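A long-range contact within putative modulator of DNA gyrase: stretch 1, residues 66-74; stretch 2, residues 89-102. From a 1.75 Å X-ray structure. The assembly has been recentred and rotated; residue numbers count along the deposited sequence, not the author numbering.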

# COMPACT_ATOMS: atom_id res chain seq x y z
N GLY A 66 4.22 8.70 18.63
CA GLY A 66 5.44 9.29 18.09
C GLY A 66 5.43 10.80 17.99
O GLY A 66 4.49 11.49 18.41
N LEU A 67 6.54 11.35 17.46
CA LEU A 67 6.75 12.77 17.32
C LEU A 67 7.19 13.03 15.90
O LEU A 67 8.09 12.35 15.43
CB LEU A 67 7.82 13.23 18.28
CG LEU A 67 8.05 14.61 18.83
CD1 LEU A 67 6.82 15.17 19.50
CD2 LEU A 67 9.17 14.52 19.90
N SER A 68 6.56 13.98 15.24
CA SER A 68 6.89 14.39 13.83
C SER A 68 7.20 15.84 13.89
O SER A 68 6.54 16.61 14.58
CB SER A 68 5.69 14.14 12.92
OG SER A 68 5.61 12.74 12.76
N LEU A 69 8.25 16.28 13.17
CA LEU A 69 8.54 17.72 13.11
C LEU A 69 8.70 18.16 11.68
O LEU A 69 9.23 17.42 10.85
CB LEU A 69 9.85 18.04 13.86
CG LEU A 69 9.89 17.88 15.37
CD1 LEU A 69 10.23 16.46 15.73
CD2 LEU A 69 10.88 18.77 16.00
N SER A 70 8.27 19.40 11.38
CA SER A 70 8.53 20.07 10.12
C SER A 70 9.54 21.14 10.52
O SER A 70 9.32 21.90 11.44
CB SER A 70 7.33 20.76 9.55
OG SER A 70 6.30 19.82 9.21
N LEU A 71 10.67 21.13 9.83
CA LEU A 71 11.81 21.98 10.15
C LEU A 71 12.06 23.05 9.07
O LEU A 71 12.19 22.76 7.91
CB LEU A 71 13.07 21.12 10.30
CG LEU A 71 13.00 19.87 11.20
CD1 LEU A 71 14.30 19.13 11.07
CD2 LEU A 71 12.76 20.26 12.61
N TYR A 72 12.00 24.35 9.46
CA TYR A 72 12.21 25.49 8.57
C TYR A 72 13.60 26.07 8.93
O TYR A 72 13.78 26.63 10.03
CB TYR A 72 11.13 26.55 8.78
CG TYR A 72 9.75 26.08 8.37
CD1 TYR A 72 9.05 25.22 9.18
CD2 TYR A 72 9.16 26.53 7.18
CE1 TYR A 72 7.75 24.76 8.80
CE2 TYR A 72 7.92 26.10 6.79
CZ TYR A 72 7.21 25.21 7.62
OH TYR A 72 5.93 24.81 7.20
N VAL A 73 14.55 25.79 8.10
CA VAL A 73 15.98 25.97 8.41
C VAL A 73 16.61 26.73 7.27
O VAL A 73 16.90 26.24 6.14
CB VAL A 73 16.74 24.62 8.58
CG1 VAL A 73 18.22 24.90 8.94
CG2 VAL A 73 16.07 23.70 9.57
N ASP A 74 16.86 28.01 7.52
CA ASP A 74 17.54 28.76 6.49
C ASP A 74 16.92 28.77 5.13
O ASP A 74 17.59 28.75 4.10
CB ASP A 74 19.05 28.40 6.45
CG ASP A 74 19.76 28.63 7.76
OD1 ASP A 74 19.19 29.13 8.81
OD2 ASP A 74 20.95 28.22 7.87
N GLU A 89 18.48 10.87 22.78
CA GLU A 89 18.40 10.45 21.40
C GLU A 89 17.59 11.46 20.57
O GLU A 89 17.91 11.65 19.40
CB GLU A 89 17.88 9.03 21.23
CG GLU A 89 16.48 8.78 21.74
CD GLU A 89 16.19 7.29 21.91
OE1 GLU A 89 17.00 6.45 21.41
OE2 GLU A 89 15.13 6.97 22.54
N LEU A 90 16.56 12.08 21.15
CA LEU A 90 15.80 13.10 20.40
C LEU A 90 16.67 14.28 20.06
O LEU A 90 16.56 14.86 18.97
CB LEU A 90 14.55 13.64 21.16
CG LEU A 90 13.27 12.85 21.07
CD1 LEU A 90 12.24 13.51 21.99
CD2 LEU A 90 12.75 12.79 19.66
N GLU A 91 17.54 14.70 20.97
CA GLU A 91 18.46 15.83 20.68
C GLU A 91 19.28 15.57 19.41
O GLU A 91 19.37 16.41 18.50
CB GLU A 91 19.40 16.12 21.87
CG GLU A 91 18.69 16.74 23.08
CD GLU A 91 19.60 17.08 24.24
OE1 GLU A 91 20.80 16.71 24.18
OE2 GLU A 91 19.14 17.77 25.19
N THR A 92 19.90 14.40 19.36
CA THR A 92 20.68 14.01 18.19
C THR A 92 19.84 13.93 16.94
O THR A 92 20.28 14.41 15.89
CB THR A 92 21.31 12.64 18.46
OG1 THR A 92 22.23 12.81 19.53
CG2 THR A 92 22.16 12.16 17.26
N PHE A 93 18.66 13.30 17.04
CA PHE A 93 17.80 13.12 15.90
C PHE A 93 17.36 14.47 15.33
O PHE A 93 17.34 14.67 14.10
CB PHE A 93 16.57 12.29 16.29
CG PHE A 93 15.69 11.92 15.13
CD1 PHE A 93 16.14 11.11 14.10
CD2 PHE A 93 14.45 12.43 15.05
CE1 PHE A 93 15.34 10.83 13.02
CE2 PHE A 93 13.62 12.12 14.00
CZ PHE A 93 14.05 11.32 13.02
N ILE A 94 16.92 15.36 16.21
CA ILE A 94 16.46 16.70 15.76
C ILE A 94 17.62 17.49 15.18
O ILE A 94 17.49 18.07 14.13
CB ILE A 94 15.80 17.47 16.93
CG1 ILE A 94 14.50 16.72 17.30
CG2 ILE A 94 15.45 18.86 16.55
CD1 ILE A 94 13.88 17.21 18.61
N LYS A 95 18.76 17.52 15.86
CA LYS A 95 19.88 18.31 15.33
C LYS A 95 20.32 17.79 13.99
O LYS A 95 20.65 18.58 13.08
CB LYS A 95 21.01 18.35 16.36
CG LYS A 95 22.20 19.24 15.97
CD LYS A 95 21.80 20.74 15.72
CE LYS A 95 23.00 21.68 15.90
NZ LYS A 95 24.15 21.18 15.07
N ASN A 96 20.38 16.47 13.84
CA ASN A 96 20.75 15.88 12.56
C ASN A 96 19.74 16.22 11.49
O ASN A 96 20.15 16.51 10.39
CB ASN A 96 20.92 14.37 12.68
CG ASN A 96 22.19 14.01 13.43
OD1 ASN A 96 23.08 14.88 13.67
ND2 ASN A 96 22.32 12.74 13.80
N GLY A 97 18.44 16.25 11.82
CA GLY A 97 17.42 16.65 10.89
C GLY A 97 17.57 18.10 10.41
O GLY A 97 17.45 18.39 9.21
N ILE A 98 17.90 18.97 11.36
CA ILE A 98 18.09 20.39 11.05
C ILE A 98 19.27 20.57 10.09
O ILE A 98 19.17 21.22 9.06
CB ILE A 98 18.30 21.20 12.36
CG1 ILE A 98 17.01 21.27 13.16
CG2 ILE A 98 18.79 22.58 12.06
CD1 ILE A 98 17.12 21.85 14.56
N ASP A 99 20.38 19.92 10.43
CA ASP A 99 21.60 20.08 9.66
C ASP A 99 21.47 19.44 8.27
O ASP A 99 21.92 20.00 7.30
CB ASP A 99 22.74 19.53 10.43
CG ASP A 99 23.14 20.40 11.62
OD1 ASP A 99 22.85 21.63 11.69
OD2 ASP A 99 23.79 19.88 12.55
N SER A 100 20.73 18.34 8.19
CA SER A 100 20.44 17.70 6.92
C SER A 100 19.52 18.55 6.03
O SER A 100 19.74 18.66 4.82
CB SER A 100 19.80 16.36 7.19
OG SER A 100 20.74 15.50 7.78
N THR A 101 18.54 19.15 6.64
CA THR A 101 17.56 20.00 5.94
C THR A 101 18.27 21.16 5.30
O THR A 101 17.97 21.56 4.18
CB THR A 101 16.49 20.51 6.91
OG1 THR A 101 15.66 19.43 7.36
CG2 THR A 101 15.57 21.57 6.35
N ARG A 102 19.25 21.71 6.02
CA ARG A 102 19.97 22.87 5.47
C ARG A 102 20.70 22.61 4.16
O ARG A 102 21.08 23.53 3.41
CB ARG A 102 20.94 23.40 6.53
CG ARG A 102 21.46 24.79 6.25
CD ARG A 102 22.45 25.37 7.27
NE ARG A 102 21.84 25.65 8.57
CZ ARG A 102 21.96 24.89 9.66
NH1 ARG A 102 22.61 23.74 9.66
NH2 ARG A 102 21.38 25.27 10.74
O HOH W 1 19.95 27.83 11.06

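A strand, residues 66-73, lies across a helix at 50° between their N-to-C directions, with an axis separation of 8.4 Å at closest approach. The strand's alternation sets the first rule: Leu67, Leu69, Leu71 and Val73, all buried, point toward the helix, while Ser68 and Tyr72 point away. The helix answers with Leu90, Ile94, Ile98 and Thr101, and the contact buries 510 Å² over both sides.

At the start the backbones stand far apart and the side chains bridge the gap tip to tip: Leu67 CD2 lies 3.8 Å from Leu90 CD1, and the looser pair, Leu69 CD2 and Ile94 CD1, are 4.3 Å apart. Long branched side chains suit this end because the CA atoms of Leu67 and Leu90 are 9.6 Å apart.

The clearest bump-in-hollow fit is at Gly97. Leu71, with chi1 m and chi2 t, sends CD1 against the bare helix backbone, 3.5 Å from Gly97 C and 3.6 Å from Ile98 N. The hollow exists because Gly97 has no side chain; a CB there would point toward the strand and come within 3.2 Å of Leu71 CD1. Ile98 CG1 and Thr101 OG1 also border this methyl, each 4.0 Å from Leu71 CD1. Thr101 can sit in this buried place because its OG1 donates to Gly97 O at 2.8 Å, leaving CG2 to pack 3.9 Å from Val73 CG2.

By Val73 the backbones have closed to 5.8 Å between Val73 CA and Arg102 CA, and a short, beta-branched side chain suffices. Val73 CG2 meets Ile98 CG2 at 3.9 Å, while CG1 covers one face of the Arg102 guanidinium. At that group's edge, Arg102 NE donates to Asp74 OD2 at 2.8 Å in a salt bridge, closing the apolar seam with charge. Asp99 OD1 accepts from Arg102 NH1 at 2.9 Å, bracing the arginine.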